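Side-chain contacts in putative ribose operon repressor (Burkholderia thailandensis, PDB 3EGC), which is probably a DNA-binding transcriptional repressor of the LacI family, with a periplasmic-binding-protein-like sugar-binding domain, although its function has not been established: residues Leu13-Ser16 against Phe22-Glu25; Asn94-Ile99 against Glu264-Thr269; Ser107-Gly112 against Gly136-Arg141; Ala130-Ala135 against Glu142-Phe147. All coordinates share one frame; numbering follows the deposited sequence.

Interaction 1: Leu13-Ser16 against Phe22-Glu25; sequences LIVS and FFAE
F23 reaches from the first turn of helix 21-36 to the end of strand 10-15, where it meets V15 and S16 with two different parts of its side chain. At the root of the side chain, V15 CG1 packs against F23 CB at 3.6 Å, and the same methyl approaches F23 CG at 4.0 Å. The two side chains run past each other in opposite directions, so V15 meets the stem and the near corner of the ring from an oblique direction, and S16 lies over the far end. With chi1 of -64°, F23 CG stands anti to its own carbonyl carbon, and the ring is carried along the strand end to the serine. S16 OG hangs over one face, 3.2 Å from F23 CZ. The serine hydroxyl gets there with chi1 of 47°, tucked between backbone N and carbonyl carbon. The opposite face of the F23 ring is covered from within the helix: F22 CD2 sits above the ring centre, 3.6 Å from its plane. The aromatic ring is thus sandwiched between a hydroxyl and a second phenylalanine. This tight part is wholly buried. The helix looks different on its far side, where A24 points away from the strand and packs on A24 of the second subunit, and partly exposed E25 reaches T241 OG1 with OE1. The helix therefore faces its own sheet with F23 and the partner chain with A24, an arrangement belonging to the beta-alpha-beta unit of strand 10-15, helix 21-36 and strand 40-45 in the periplasmic-binding-protein fold.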
loop_
_atom_site.group_PDB
_atom_site.type_symbol
_atom_site.label_atom_id
_atom_site.label_comp_id
_atom_site.label_asym_id
_atom_site.label_seq_id
_atom_site.Cartn_x
_atom_site.Cartn_y
_atom_site.Cartn_z
ATOM N N LEU A 13 -13.906 1.416 10.595
ATOM C CA LEU A 13 -12.990 0.477 9.955
ATOM C C LEU A 13 -11.695 0.472 10.744
ATOM O O LEU A 13 -11.077 1.523 10.962
ATOM C CB LEU A 13 -12.703 0.822 8.508
ATOM C CG LEU A 13 -11.573 0.051 7.821
ATOM C CD1 LEU A 13 -11.835 -1.483 7.764
ATOM C CD2 LEU A 13 -11.267 0.571 6.401
ATOM N N ILE A 14 -11.371 -0.673 11.283
ATOM C CA ILE A 14 -10.205 -0.789 12.126
ATOM C C ILE A 14 -9.318 -1.799 11.470
ATOM O O ILE A 14 -9.717 -2.891 11.242
ATOM C CB ILE A 14 -10.561 -1.228 13.582
ATOM C CG1 ILE A 14 -11.397 -0.134 14.257
ATOM C CG2 ILE A 14 -9.256 -1.578 14.388
ATOM C CD1 ILE A 14 -11.948 -0.478 15.688
ATOM N N VAL A 15 -8.113 -1.401 11.149
ATOM C CA VAL A 15 -7.244 -2.203 10.359
ATOM C C VAL A 15 -5.932 -2.446 11.110
ATOM O O VAL A 15 -5.371 -1.521 11.684
ATOM C CB VAL A 15 -7.052 -1.468 9.007
ATOM C CG1 VAL A 15 -5.673 -1.625 8.437
ATOM C CG2 VAL A 15 -8.160 -1.898 8.024
ATOM N N SER A 16 -5.400 -3.667 11.044
ATOM C CA SER A 16 -4.177 -3.989 11.734
ATOM C C SER A 16 -2.889 -3.354 11.119
ATOM O O SER A 16 -1.876 -3.108 11.862
ATOM C CB SER A 16 -4.033 -5.479 11.818
ATOM O OG SER A 16 -4.296 -6.094 10.551
ATOM N N PHE A 22 -2.075 -4.888 1.308
ATOM C CA PHE A 22 -3.215 -5.750 1.446
ATOM C C PHE A 22 -4.417 -4.999 2.049
ATOM O O PHE A 22 -5.498 -4.970 1.480
ATOM C CB PHE A 22 -2.853 -6.987 2.278
ATOM C CG PHE A 22 -4.027 -7.890 2.542
ATOM C CD1 PHE A 22 -4.382 -8.885 1.661
ATOM C CD2 PHE A 22 -4.795 -7.725 3.701
ATOM C CE1 PHE A 22 -5.514 -9.707 1.946
ATOM C CE2 PHE A 22 -5.866 -8.516 3.985
ATOM C CZ PHE A 22 -6.220 -9.510 3.123
ATOM N N PHE A 23 -4.197 -4.433 3.234
ATOM C CA PHE A 23 -5.182 -3.704 4.013
ATOM C C PHE A 23 -5.663 -2.371 3.388
ATOM O O PHE A 23 -6.778 -1.984 3.570
ATOM C CB PHE A 23 -4.644 -3.483 5.472
ATOM C CG PHE A 23 -4.444 -4.758 6.229
ATOM C CD1 PHE A 23 -5.541 -5.571 6.587
ATOM C CD2 PHE A 23 -3.163 -5.184 6.555
ATOM C CE1 PHE A 23 -5.342 -6.783 7.223
ATOM C CE2 PHE A 23 -2.951 -6.397 7.232
ATOM C CZ PHE A 23 -4.046 -7.219 7.555
ATOM N N ALA A 24 -4.775 -1.656 2.728
ATOM C CA ALA A 24 -5.124 -0.506 1.930
ATOM C C ALA A 24 -6.127 -0.826 0.794
ATOM O O ALA A 24 -7.036 -0.029 0.494
ATOM C CB ALA A 24 -3.816 0.163 1.296
ATOM N N GLU A 25 -5.890 -1.928 0.111
ATOM C CA GLU A 25 -6.834 -2.364 -0.937
ATOM C C GLU A 25 -8.181 -2.894 -0.338
ATOM O O GLU A 25 -9.219 -2.718 -0.942
ATOM C CB GLU A 25 -6.203 -3.437 -1.818
ATOM C CG GLU A 25 -5.016 -2.993 -2.697
ATOM C CD GLU A 25 -4.409 -4.197 -3.462
ATOM O OE1 GLU A 25 -4.886 -5.361 -3.354
ATOM O OE2 GLU A 25 -3.483 -4.016 -4.244
#

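Interaction 2: Asn94-Ile99 against Glu264-Thr269; sequences NRELRI and EMRLQT
E96 and E264 bring two carboxylates together at the protein surface, with R266 beside them. The direct contact is one of like charges: E96 OE2 lies 4.0 Å from E264 OE1. The two side chains run at a slant to each other, both extended beyond CG, and their carboxylate planes are turned 63° apart, so the acids do not lie flat on one another. Opposite charge comes from R266, but at longer range on the E96 side. R266 NH2 is 4.5 Å from E96 OE2, beyond a salt bridge, and may partly offset the repulsion between the acids. The true salt bridge is made within the strand, two residues apart, where R266 NE donates to E264 OE2 at 2.9 Å. The oxygen lies near the guanidinium plane, but the nitrogen meets it on the anti side, 27° out of the carboxylate plane; a second bond from R266 NH2 to the same E264 OE2 is weak at 3.3 Å. E264 extends with CG anti to its backbone N (chi1 171°), which sets the carboxylate alongside the arginine. The strongest partner of R266 lies outside the two segments: NH2 forms a salt bridge with E142 OE1. NH1 also donates to S107 O, so three residues grip the guanidinium. In the fold, the loop 94-99 joins strands 90-93 and 103-107, and strand 264-272 lies alongside strand 103-107, with M265 bonded through its backbone to A104 and L106, while the N-terminal end of helix 138-153 packs M138 on E96 and R266.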
loop_
_atom_site.group_PDB
_atom_site.type_symbol
_atom_site.label_atom_id
_atom_site.label_comp_id
_atom_site.label_asym_id
_atom_site.label_seq_id
_atom_site.Cartn_x
_atom_site.Cartn_y
_atom_site.Cartn_z
ATOM N N ASN A 94 -10.085 -11.027 6.810
ATOM C CA ASN A 94 -8.750 -11.583 6.718
ATOM C C ASN A 94 -8.543 -12.696 7.757
ATOM O O ASN A 94 -8.144 -13.840 7.404
ATOM C CB ASN A 94 -7.691 -10.475 6.766
ATOM C CG ASN A 94 -6.252 -11.002 6.899
ATOM O OD1 ASN A 94 -5.508 -10.582 7.803
ATOM N ND2 ASN A 94 -5.867 -11.908 6.043
ATOM N N ARG A 95 -8.834 -12.361 9.017
ATOM C CA ARG A 95 -8.733 -13.309 10.130
ATOM C C ARG A 95 -10.087 -13.331 10.838
ATOM O O ARG A 95 -10.652 -12.273 11.071
ATOM C CB ARG A 95 -7.633 -12.911 11.153
ATOM C CG ARG A 95 -6.222 -13.236 10.708
ATOM C CD ARG A 95 -5.380 -12.028 10.473
ATOM N NE ARG A 95 -4.853 -11.457 11.711
ATOM C CZ ARG A 95 -3.734 -10.746 11.824
ATOM N NH1 ARG A 95 -2.942 -10.507 10.787
ATOM N NH2 ARG A 95 -3.410 -10.265 13.012
ATOM N N GLU A 96 -10.571 -14.516 11.196
ATOM C CA GLU A 96 -11.867 -14.642 11.846
ATOM C C GLU A 96 -11.764 -14.269 13.330
ATOM O O GLU A 96 -10.671 -14.263 13.923
ATOM C CB GLU A 96 -12.414 -16.067 11.681
ATOM C CG GLU A 96 -11.607 -17.024 12.476
ATOM C CD GLU A 96 -11.949 -18.478 12.204
ATOM O OE1 GLU A 96 -11.681 -19.358 12.843
ATOM O OE2 GLU A 96 -12.524 -18.937 11.360
ATOM N N LEU A 97 -12.906 -13.970 13.941
ATOM C CA LEU A 97 -12.956 -13.629 15.353
ATOM C C LEU A 97 -13.313 -14.833 16.217
ATOM O O LEU A 97 -12.722 -15.026 17.291
ATOM C CB LEU A 97 -13.980 -12.540 15.588
ATOM C CG LEU A 97 -13.529 -11.099 15.787
ATOM C CD1 LEU A 97 -12.039 -10.965 15.546
ATOM C CD2 LEU A 97 -14.373 -10.135 14.922
ATOM N N ARG A 98 -14.260 -15.650 15.758
ATOM C CA ARG A 98 -14.728 -16.778 16.571
ATOM C C ARG A 98 -15.476 -16.220 17.748
ATOM O O ARG A 98 -15.244 -16.595 18.877
ATOM C CB ARG A 98 -13.557 -17.621 17.065
ATOM C CG ARG A 98 -13.030 -18.556 15.985
ATOM C CD ARG A 98 -11.620 -18.941 16.217
ATOM N NE ARG A 98 -11.385 -19.478 17.553
ATOM C CZ ARG A 98 -10.217 -19.392 18.171
ATOM N NH1 ARG A 98 -10.072 -19.890 19.399
ATOM N NH2 ARG A 98 -9.184 -18.848 17.541
ATOM N N ILE A 99 -16.366 -15.288 17.465
ATOM C CA ILE A 99 -17.273 -14.784 18.454
ATOM C C ILE A 99 -18.613 -14.909 17.823
ATOM O O ILE A 99 -18.815 -14.413 16.720
ATOM C CB ILE A 99 -17.036 -13.293 18.684
ATOM C CG1 ILE A 99 -15.583 -13.019 19.102
ATOM C CG2 ILE A 99 -18.041 -12.737 19.678
ATOM C CD1 ILE A 99 -15.370 -12.961 20.589
ATOM N N GLU A 264 -19.845 -16.524 7.624
ATOM C CA GLU A 264 -18.484 -16.696 7.177
ATOM C C GLU A 264 -18.454 -16.823 5.675
ATOM O O GLU A 264 -19.013 -17.718 5.097
ATOM C CB GLU A 264 -17.781 -17.905 7.835
ATOM C CG GLU A 264 -16.403 -18.224 7.189
ATOM C CD GLU A 264 -15.586 -19.331 7.889
ATOM O OE1 GLU A 264 -15.759 -19.511 9.133
ATOM O OE2 GLU A 264 -14.785 -20.026 7.196
ATOM N N MET A 265 -17.792 -15.883 5.027
ATOM C CA MET A 265 -17.642 -15.939 3.589
ATOM C C MET A 265 -16.218 -16.297 3.247
ATOM O O MET A 265 -15.276 -15.678 3.716
ATOM C CB MET A 265 -17.962 -14.609 2.933
ATOM C CG MET A 265 -19.376 -14.473 2.343
ATOM S SD MET A 265 -19.793 -12.795 1.770
ATOM C CE MET A 265 -19.460 -13.079 0.011
ATOM N N ARG A 266 -16.064 -17.306 2.405
ATOM C CA ARG A 266 -14.768 -17.611 1.862
ATOM C C ARG A 266 -14.707 -17.164 0.406
ATOM O O ARG A 266 -15.475 -17.647 -0.427
ATOM C CB ARG A 266 -14.515 -19.109 1.958
ATOM C CG ARG A 266 -14.344 -19.576 3.382
ATOM C CD ARG A 266 -12.915 -19.364 3.851
ATOM N NE ARG A 266 -12.730 -19.747 5.231
ATOM C CZ ARG A 266 -11.553 -19.756 5.868
ATOM N NH1 ARG A 266 -10.413 -19.396 5.215
ATOM N NH2 ARG A 266 -11.503 -20.121 7.152
ATOM N N LEU A 267 -13.767 -16.289 0.091
ATOM C CA LEU A 267 -13.655 -15.751 -1.272
ATOM C C LEU A 267 -12.560 -16.417 -2.162
ATOM O O LEU A 267 -11.468 -16.717 -1.725
ATOM C CB LEU A 267 -13.395 -14.266 -1.212
ATOM C CG LEU A 267 -14.574 -13.319 -1.393
ATOM C CD1 LEU A 267 -15.981 -13.904 -0.999
ATOM C CD2 LEU A 267 -14.326 -11.886 -0.833
ATOM N N GLN A 268 -12.886 -16.633 -3.420
ATOM C CA GLN A 268 -11.987 -17.245 -4.362
ATOM C C GLN A 268 -10.688 -16.436 -4.598
ATOM O O GLN A 268 -10.693 -15.197 -4.812
ATOM C CB GLN A 268 -12.754 -17.467 -5.684
ATOM C CG GLN A 268 -11.946 -17.458 -7.033
ATOM C CD GLN A 268 -12.902 -17.405 -8.281
ATOM O OE1 GLN A 268 -13.367 -16.353 -8.715
ATOM N NE2 GLN A 268 -13.210 -18.549 -8.815
ATOM N N THR A 269 -9.588 -17.146 -4.539
ATOM C CA THR A 269 -8.299 -16.660 -4.868
ATOM C C THR A 269 -7.923 -17.262 -6.241
ATOM O O THR A 269 -8.478 -18.279 -6.699
ATOM C CB THR A 269 -7.262 -17.155 -3.834
ATOM O OG1 THR A 269 -7.124 -18.571 -3.908
ATOM C CG2 THR A 269 -7.707 -16.821 -2.487
#

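Interaction 3: Ser107-Gly112 against Gly136-Arg141; sequences SENVRG and GLMTSR
N109 meets M138 and T139 where the N-terminal ends of helices 109-122 and 138-153 come together, two helices of the periplasmic-binding-protein-like domain. N109 and M138 cross at about a right angle. The asparagine points toward helix 138-153, its CG anti to the carbonyl carbon (chi1 -57°), and the methionine comes in from the flank: its chain starts off to one side and bends at chi3, which turns the terminal methyl back to the amide. M138 CE ends 3.8 Å from N109 ND2. On the same nitrogen, T139 CG2 adds a looser touch at 4.2 Å, so the amide N meets two methyl groups of adjacent residues. Neither satisfies it; its polar needs are met one turn further along helix 138-153, where N109 ND2 donates to E142 OE2 and N109 OD1 accepts from R143 NH2. Two bonds to two oppositely charged side chains fix the rotation of the amide, leaving the methyls to pack against it. Each segment is also tied within itself: R111 and E108 pair by charge alone, with R111 NH2 2.8 Å from E108 OE1 and no N-H aimed at the oxygen. In the other segment, R141 folds back to the loop just before its helix, its NE donating to G136 O at 2.6 Å, with the nitrogen 53° above the carbonyl plane.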
loop_
_atom_site.group_PDB
_atom_site.type_symbol
_atom_site.label_atom_id
_atom_site.label_comp_id
_atom_site.label_asym_id
_atom_site.label_seq_id
_atom_site.Cartn_x
_atom_site.Cartn_y
_atom_site.Cartn_z
ATOM N N SER A 107 -10.257 -15.312 2.849
ATOM C CA SER A 107 -9.853 -15.956 1.580
ATOM C C SER A 107 -9.878 -17.468 1.689
ATOM O O SER A 107 -9.881 -18.009 2.808
ATOM C CB SER A 107 -8.443 -15.536 1.151
ATOM O OG SER A 107 -8.414 -14.154 0.843
ATOM N N GLU A 108 -9.861 -18.139 0.538
ATOM C CA GLU A 108 -9.657 -19.603 0.529
ATOM C C GLU A 108 -8.174 -20.017 0.698
ATOM O O GLU A 108 -7.510 -20.534 -0.236
ATOM C CB GLU A 108 -10.340 -20.283 -0.676
ATOM C CG GLU A 108 -9.754 -19.880 -2.044
ATOM C CD GLU A 108 -10.660 -20.245 -3.226
ATOM O OE1 GLU A 108 -11.748 -20.841 -3.007
ATOM O OE2 GLU A 108 -10.265 -19.938 -4.370
ATOM N N ASN A 109 -7.655 -19.800 1.897
ATOM C CA ASN A 109 -6.210 -20.001 2.139
ATOM C C ASN A 109 -5.652 -21.413 1.919
ATOM O O ASN A 109 -4.664 -21.575 1.194
ATOM C CB ASN A 109 -5.820 -19.514 3.513
ATOM C CG ASN A 109 -6.176 -18.031 3.743
ATOM O OD1 ASN A 109 -5.700 -17.157 3.024
ATOM N ND2 ASN A 109 -6.942 -17.761 4.792
ATOM N N VAL A 110 -6.258 -22.423 2.536
ATOM C CA VAL A 110 -5.882 -23.816 2.259
ATOM C C VAL A 110 -5.798 -24.086 0.729
ATOM O O VAL A 110 -4.753 -24.428 0.192
ATOM C CB VAL A 110 -6.913 -24.844 2.898
ATOM C CG1 VAL A 110 -6.350 -26.270 2.855
ATOM C CG2 VAL A 110 -7.265 -24.503 4.291
ATOM N N ARG A 111 -6.919 -23.933 0.027
ATOM C CA ARG A 111 -6.935 -24.190 -1.417
ATOM C C ARG A 111 -5.799 -23.489 -2.247
ATOM O O ARG A 111 -5.123 -24.115 -3.080
ATOM C CB ARG A 111 -8.260 -23.819 -2.008
ATOM C CG ARG A 111 -8.502 -24.425 -3.345
ATOM C CD ARG A 111 -9.826 -23.868 -3.926
ATOM N NE ARG A 111 -10.988 -24.445 -3.253
ATOM C CZ ARG A 111 -12.243 -24.097 -3.492
ATOM N NH1 ARG A 111 -13.226 -24.684 -2.819
ATOM N NH2 ARG A 111 -12.509 -23.139 -4.373
ATOM N N GLY A 112 -5.640 -22.184 -2.017
ATOM C CA GLY A 112 -4.666 -21.403 -2.770
ATOM C C GLY A 112 -3.271 -21.901 -2.445
ATOM O O GLY A 112 -2.487 -22.003 -3.343
ATOM N N GLY A 136 0.513 -18.319 15.376
ATOM C CA GLY A 136 -0.855 -18.433 15.854
ATOM C C GLY A 136 -2.001 -18.177 14.869
ATOM O O GLY A 136 -3.127 -18.756 15.016
ATOM N N LEU A 137 -1.743 -17.328 13.886
ATOM C CA LEU A 137 -2.818 -16.712 13.083
ATOM C C LEU A 137 -3.560 -17.698 12.238
ATOM O O LEU A 137 -3.005 -18.679 11.812
ATOM C CB LEU A 137 -2.268 -15.595 12.158
ATOM C CG LEU A 137 -1.632 -14.431 12.848
ATOM C CD1 LEU A 137 -0.843 -13.616 11.847
ATOM C CD2 LEU A 137 -2.733 -13.601 13.556
ATOM N N MET A 138 -4.814 -17.407 11.976
ATOM C CA MET A 138 -5.644 -18.218 11.112
ATOM C C MET A 138 -5.005 -18.322 9.702
ATOM O O MET A 138 -4.987 -19.392 9.064
ATOM C CB MET A 138 -7.055 -17.602 11.045
ATOM C CG MET A 138 -8.124 -18.484 10.386
ATOM S SD MET A 138 -9.517 -17.588 9.546
ATOM C CE MET A 138 -8.593 -17.129 8.102
ATOM N N THR A 139 -4.493 -17.218 9.220
ATOM C CA THR A 139 -3.931 -17.207 7.893
ATOM C C THR A 139 -2.685 -18.096 7.793
ATOM O O THR A 139 -2.627 -18.975 6.943
ATOM C CB THR A 139 -3.603 -15.788 7.449
ATOM O OG1 THR A 139 -2.779 -15.186 8.466
ATOM C CG2 THR A 139 -4.912 -14.984 7.241
ATOM N N SER A 140 -1.722 -17.911 8.691
ATOM C CA SER A 140 -0.560 -18.795 8.782
ATOM C C SER A 140 -0.954 -20.235 8.924
ATOM O O SER A 140 -0.349 -21.089 8.283
ATOM C CB SER A 140 0.300 -18.482 9.987
ATOM O OG SER A 140 0.574 -17.141 10.036
ATOM N N ARG A 141 -1.934 -20.504 9.804
ATOM C CA ARG A 141 -2.334 -21.868 10.075
ATOM C C ARG A 141 -2.894 -22.507 8.768
ATOM O O ARG A 141 -2.536 -23.604 8.383
ATOM C CB ARG A 141 -3.363 -21.868 11.230
ATOM C CG ARG A 141 -3.042 -22.789 12.357
ATOM C CD ARG A 141 -2.981 -22.151 13.737
ATOM N NE ARG A 141 -3.860 -21.009 13.989
ATOM C CZ ARG A 141 -5.174 -21.083 13.919
ATOM N NH1 ARG A 141 -5.922 -20.022 14.184
ATOM N NH2 ARG A 141 -5.713 -22.245 13.566
#

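Interaction 4: Ala130-Ala135 against Glu142-Phe147; sequences AIVGSA and ERLKGF
L144 of helix 138-153 packs on A130, near the end of strand 128-131, and on V132 just after it, while F147 of the same helix meets A130 alone. L144 CB touches nothing of the strand segment. CG comes closer but still lies 4.7 Å from V132 CG1, and the branch point splits the work: CD1 does the touching. It sits between the two residues, 3.8 Å from A130 CB and equally 3.8 Å from V132 CG1, while CD2 turns away from both. V132 and L144 run roughly perpendicular to each other. A130 CB has a second partner in F147, over one face of whose ring it lies: the methyl is 4.1 Å from the ring centroid and 8° off the normal, a CH-pi contact. F147 takes chi1 of 163°, CG anti to its backbone N, which turns one face of the ring to the alanine methyl. Strand 128-131 runs between strands 189-192 and 163-164, and helix 138-153 covers it within a beta-alpha-beta unit: L144 also touches I163, while F147 reaches I163, L191 and, on helix 109-122, V117.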
loop_
_atom_site.group_PDB
_atom_site.type_symbol
_atom_site.label_atom_id
_atom_site.label_comp_id
_atom_site.label_asym_id
_atom_site.label_seq_id
_atom_site.Cartn_x
_atom_site.Cartn_y
_atom_site.Cartn_z
ATOM N N ALA A 130 8.185 -23.849 3.823
ATOM C CA ALA A 130 7.195 -22.828 3.959
ATOM C C ALA A 130 7.618 -21.806 5.049
ATOM O O ALA A 130 7.981 -22.179 6.124
ATOM C CB ALA A 130 5.821 -23.471 4.331
ATOM N N ILE A 131 7.583 -20.533 4.716
ATOM C CA ILE A 131 7.813 -19.472 5.680
ATOM C C ILE A 131 6.484 -18.750 5.796
ATOM O O ILE A 131 5.974 -18.209 4.824
ATOM C CB ILE A 131 8.886 -18.469 5.208
ATOM C CG1 ILE A 131 10.054 -19.190 4.512
ATOM C CG2 ILE A 131 9.319 -17.567 6.364
ATOM C CD1 ILE A 131 10.883 -20.005 5.467
ATOM N N VAL A 132 5.900 -18.821 6.981
ATOM C CA VAL A 132 4.680 -18.152 7.279
ATOM C C VAL A 132 4.913 -17.079 8.324
ATOM O O VAL A 132 6.000 -16.971 8.891
ATOM C CB VAL A 132 3.595 -19.118 7.751
ATOM C CG1 VAL A 132 3.300 -20.187 6.678
ATOM C CG2 VAL A 132 4.003 -19.762 9.046
ATOM N N GLY A 133 3.870 -16.292 8.557
ATOM C CA GLY A 133 3.926 -15.219 9.544
ATOM C C GLY A 133 3.664 -15.779 10.921
ATOM O O GLY A 133 3.757 -16.967 11.122
ATOM N N SER A 134 3.310 -14.927 11.851
ATOM C CA SER A 134 3.093 -15.367 13.212
ATOM C C SER A 134 2.289 -16.687 13.294
ATOM O O SER A 134 1.167 -16.786 12.793
ATOM C CB SER A 134 2.427 -14.247 14.025
ATOM O OG SER A 134 2.022 -14.709 15.310
ATOM N N ALA A 135 2.902 -17.678 13.937
ATOM C CA ALA A 135 2.393 -19.045 14.031
ATOM C C ALA A 135 0.958 -19.203 14.515
ATOM O O ALA A 135 0.282 -20.147 14.181
ATOM C CB ALA A 135 3.305 -19.840 14.964
ATOM N N GLU A 142 -3.766 -21.796 8.086
ATOM C CA GLU A 142 -4.434 -22.364 6.941
ATOM C C GLU A 142 -3.512 -22.496 5.730
ATOM O O GLU A 142 -3.615 -23.436 4.963
ATOM C CB GLU A 142 -5.676 -21.565 6.580
ATOM C CG GLU A 142 -6.856 -21.757 7.478
ATOM C CD GLU A 142 -7.992 -20.821 7.070
ATOM O OE1 GLU A 142 -9.060 -20.873 7.695
ATOM O OE2 GLU A 142 -7.813 -20.024 6.123
ATOM N N ARG A 143 -2.600 -21.556 5.577
ATOM C CA ARG A 143 -1.641 -21.592 4.478
ATOM C C ARG A 143 -0.630 -22.722 4.682
ATOM O O ARG A 143 -0.262 -23.413 3.718
ATOM C CB ARG A 143 -0.972 -20.250 4.281
ATOM C CG ARG A 143 -1.955 -19.229 3.674
ATOM C CD ARG A 143 -1.496 -17.750 3.712
ATOM N NE ARG A 143 -2.693 -16.950 3.530
ATOM C CZ ARG A 143 -2.778 -15.633 3.561
ATOM N NH1 ARG A 143 -1.704 -14.857 3.765
ATOM N NH2 ARG A 143 -3.987 -15.102 3.397
ATOM N N LEU A 144 -0.285 -22.973 5.950
ATOM C CA LEU A 144 0.564 -24.126 6.292
ATOM C C LEU A 144 -0.132 -25.468 6.028
ATOM O O LEU A 144 0.450 -26.385 5.431
ATOM C CB LEU A 144 1.036 -24.048 7.727
ATOM C CG LEU A 144 2.393 -24.637 8.047
ATOM C CD1 LEU A 144 3.489 -23.896 7.262
ATOM C CD2 LEU A 144 2.685 -24.636 9.601
ATOM N N LYS A 145 -1.393 -25.563 6.437
ATOM C CA LYS A 145 -2.239 -26.727 6.141
ATOM C C LYS A 145 -2.335 -27.103 4.635
ATOM O O LYS A 145 -2.304 -28.298 4.277
ATOM C CB LYS A 145 -3.641 -26.493 6.692
ATOM C CG LYS A 145 -4.648 -27.544 6.352
ATOM C CD LYS A 145 -5.972 -27.307 7.098
ATOM C CE LYS A 145 -7.003 -28.371 6.684
ATOM N NZ LYS A 145 -8.367 -28.178 7.271
ATOM N N GLY A 146 -2.450 -26.079 3.777
ATOM C CA GLY A 146 -2.500 -26.283 2.334
ATOM C C GLY A 146 -1.195 -26.841 1.812
ATOM O O GLY A 146 -1.170 -27.739 0.969
ATOM N N PHE A 147 -0.107 -26.333 2.370
ATOM C CA PHE A 147 1.199 -26.840 2.074
ATOM C C PHE A 147 1.314 -28.334 2.413
ATOM O O PHE A 147 1.690 -29.153 1.569
ATOM C CB PHE A 147 2.234 -26.008 2.767
ATOM C CG PHE A 147 3.584 -26.665 2.865
ATOM C CD1 PHE A 147 4.446 -26.663 1.763
ATOM C CD2 PHE A 147 3.999 -27.263 4.050
ATOM C CE1 PHE A 147 5.680 -27.196 1.826
ATOM C CE2 PHE A 147 5.256 -27.841 4.124
ATOM C CZ PHE A 147 6.115 -27.786 3.007
#

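In the fold
Interactions 1 and 4 are buried helix-on-strand contacts, 4 wholly apolar and 1 adding a serine hydroxyl over a ring; they reach the same sheet on opposite sides of the chain's centre, with centres about 21 Å apart. Interaction 3 is also buried, but it is helix against helix and mixes an amide with methyl groups. Interaction 2 lies at the surface and consists of charged groups, its salt bridges lying within one segment or to E142. It touches all three others: N94 packs on F22 and F23 of interaction 1, and R266 pairs with E142 of interaction 4 and bonds S107 O of interaction 3. Interactions 3 and 4 share helix 138-153 and have centres about 7 Å apart.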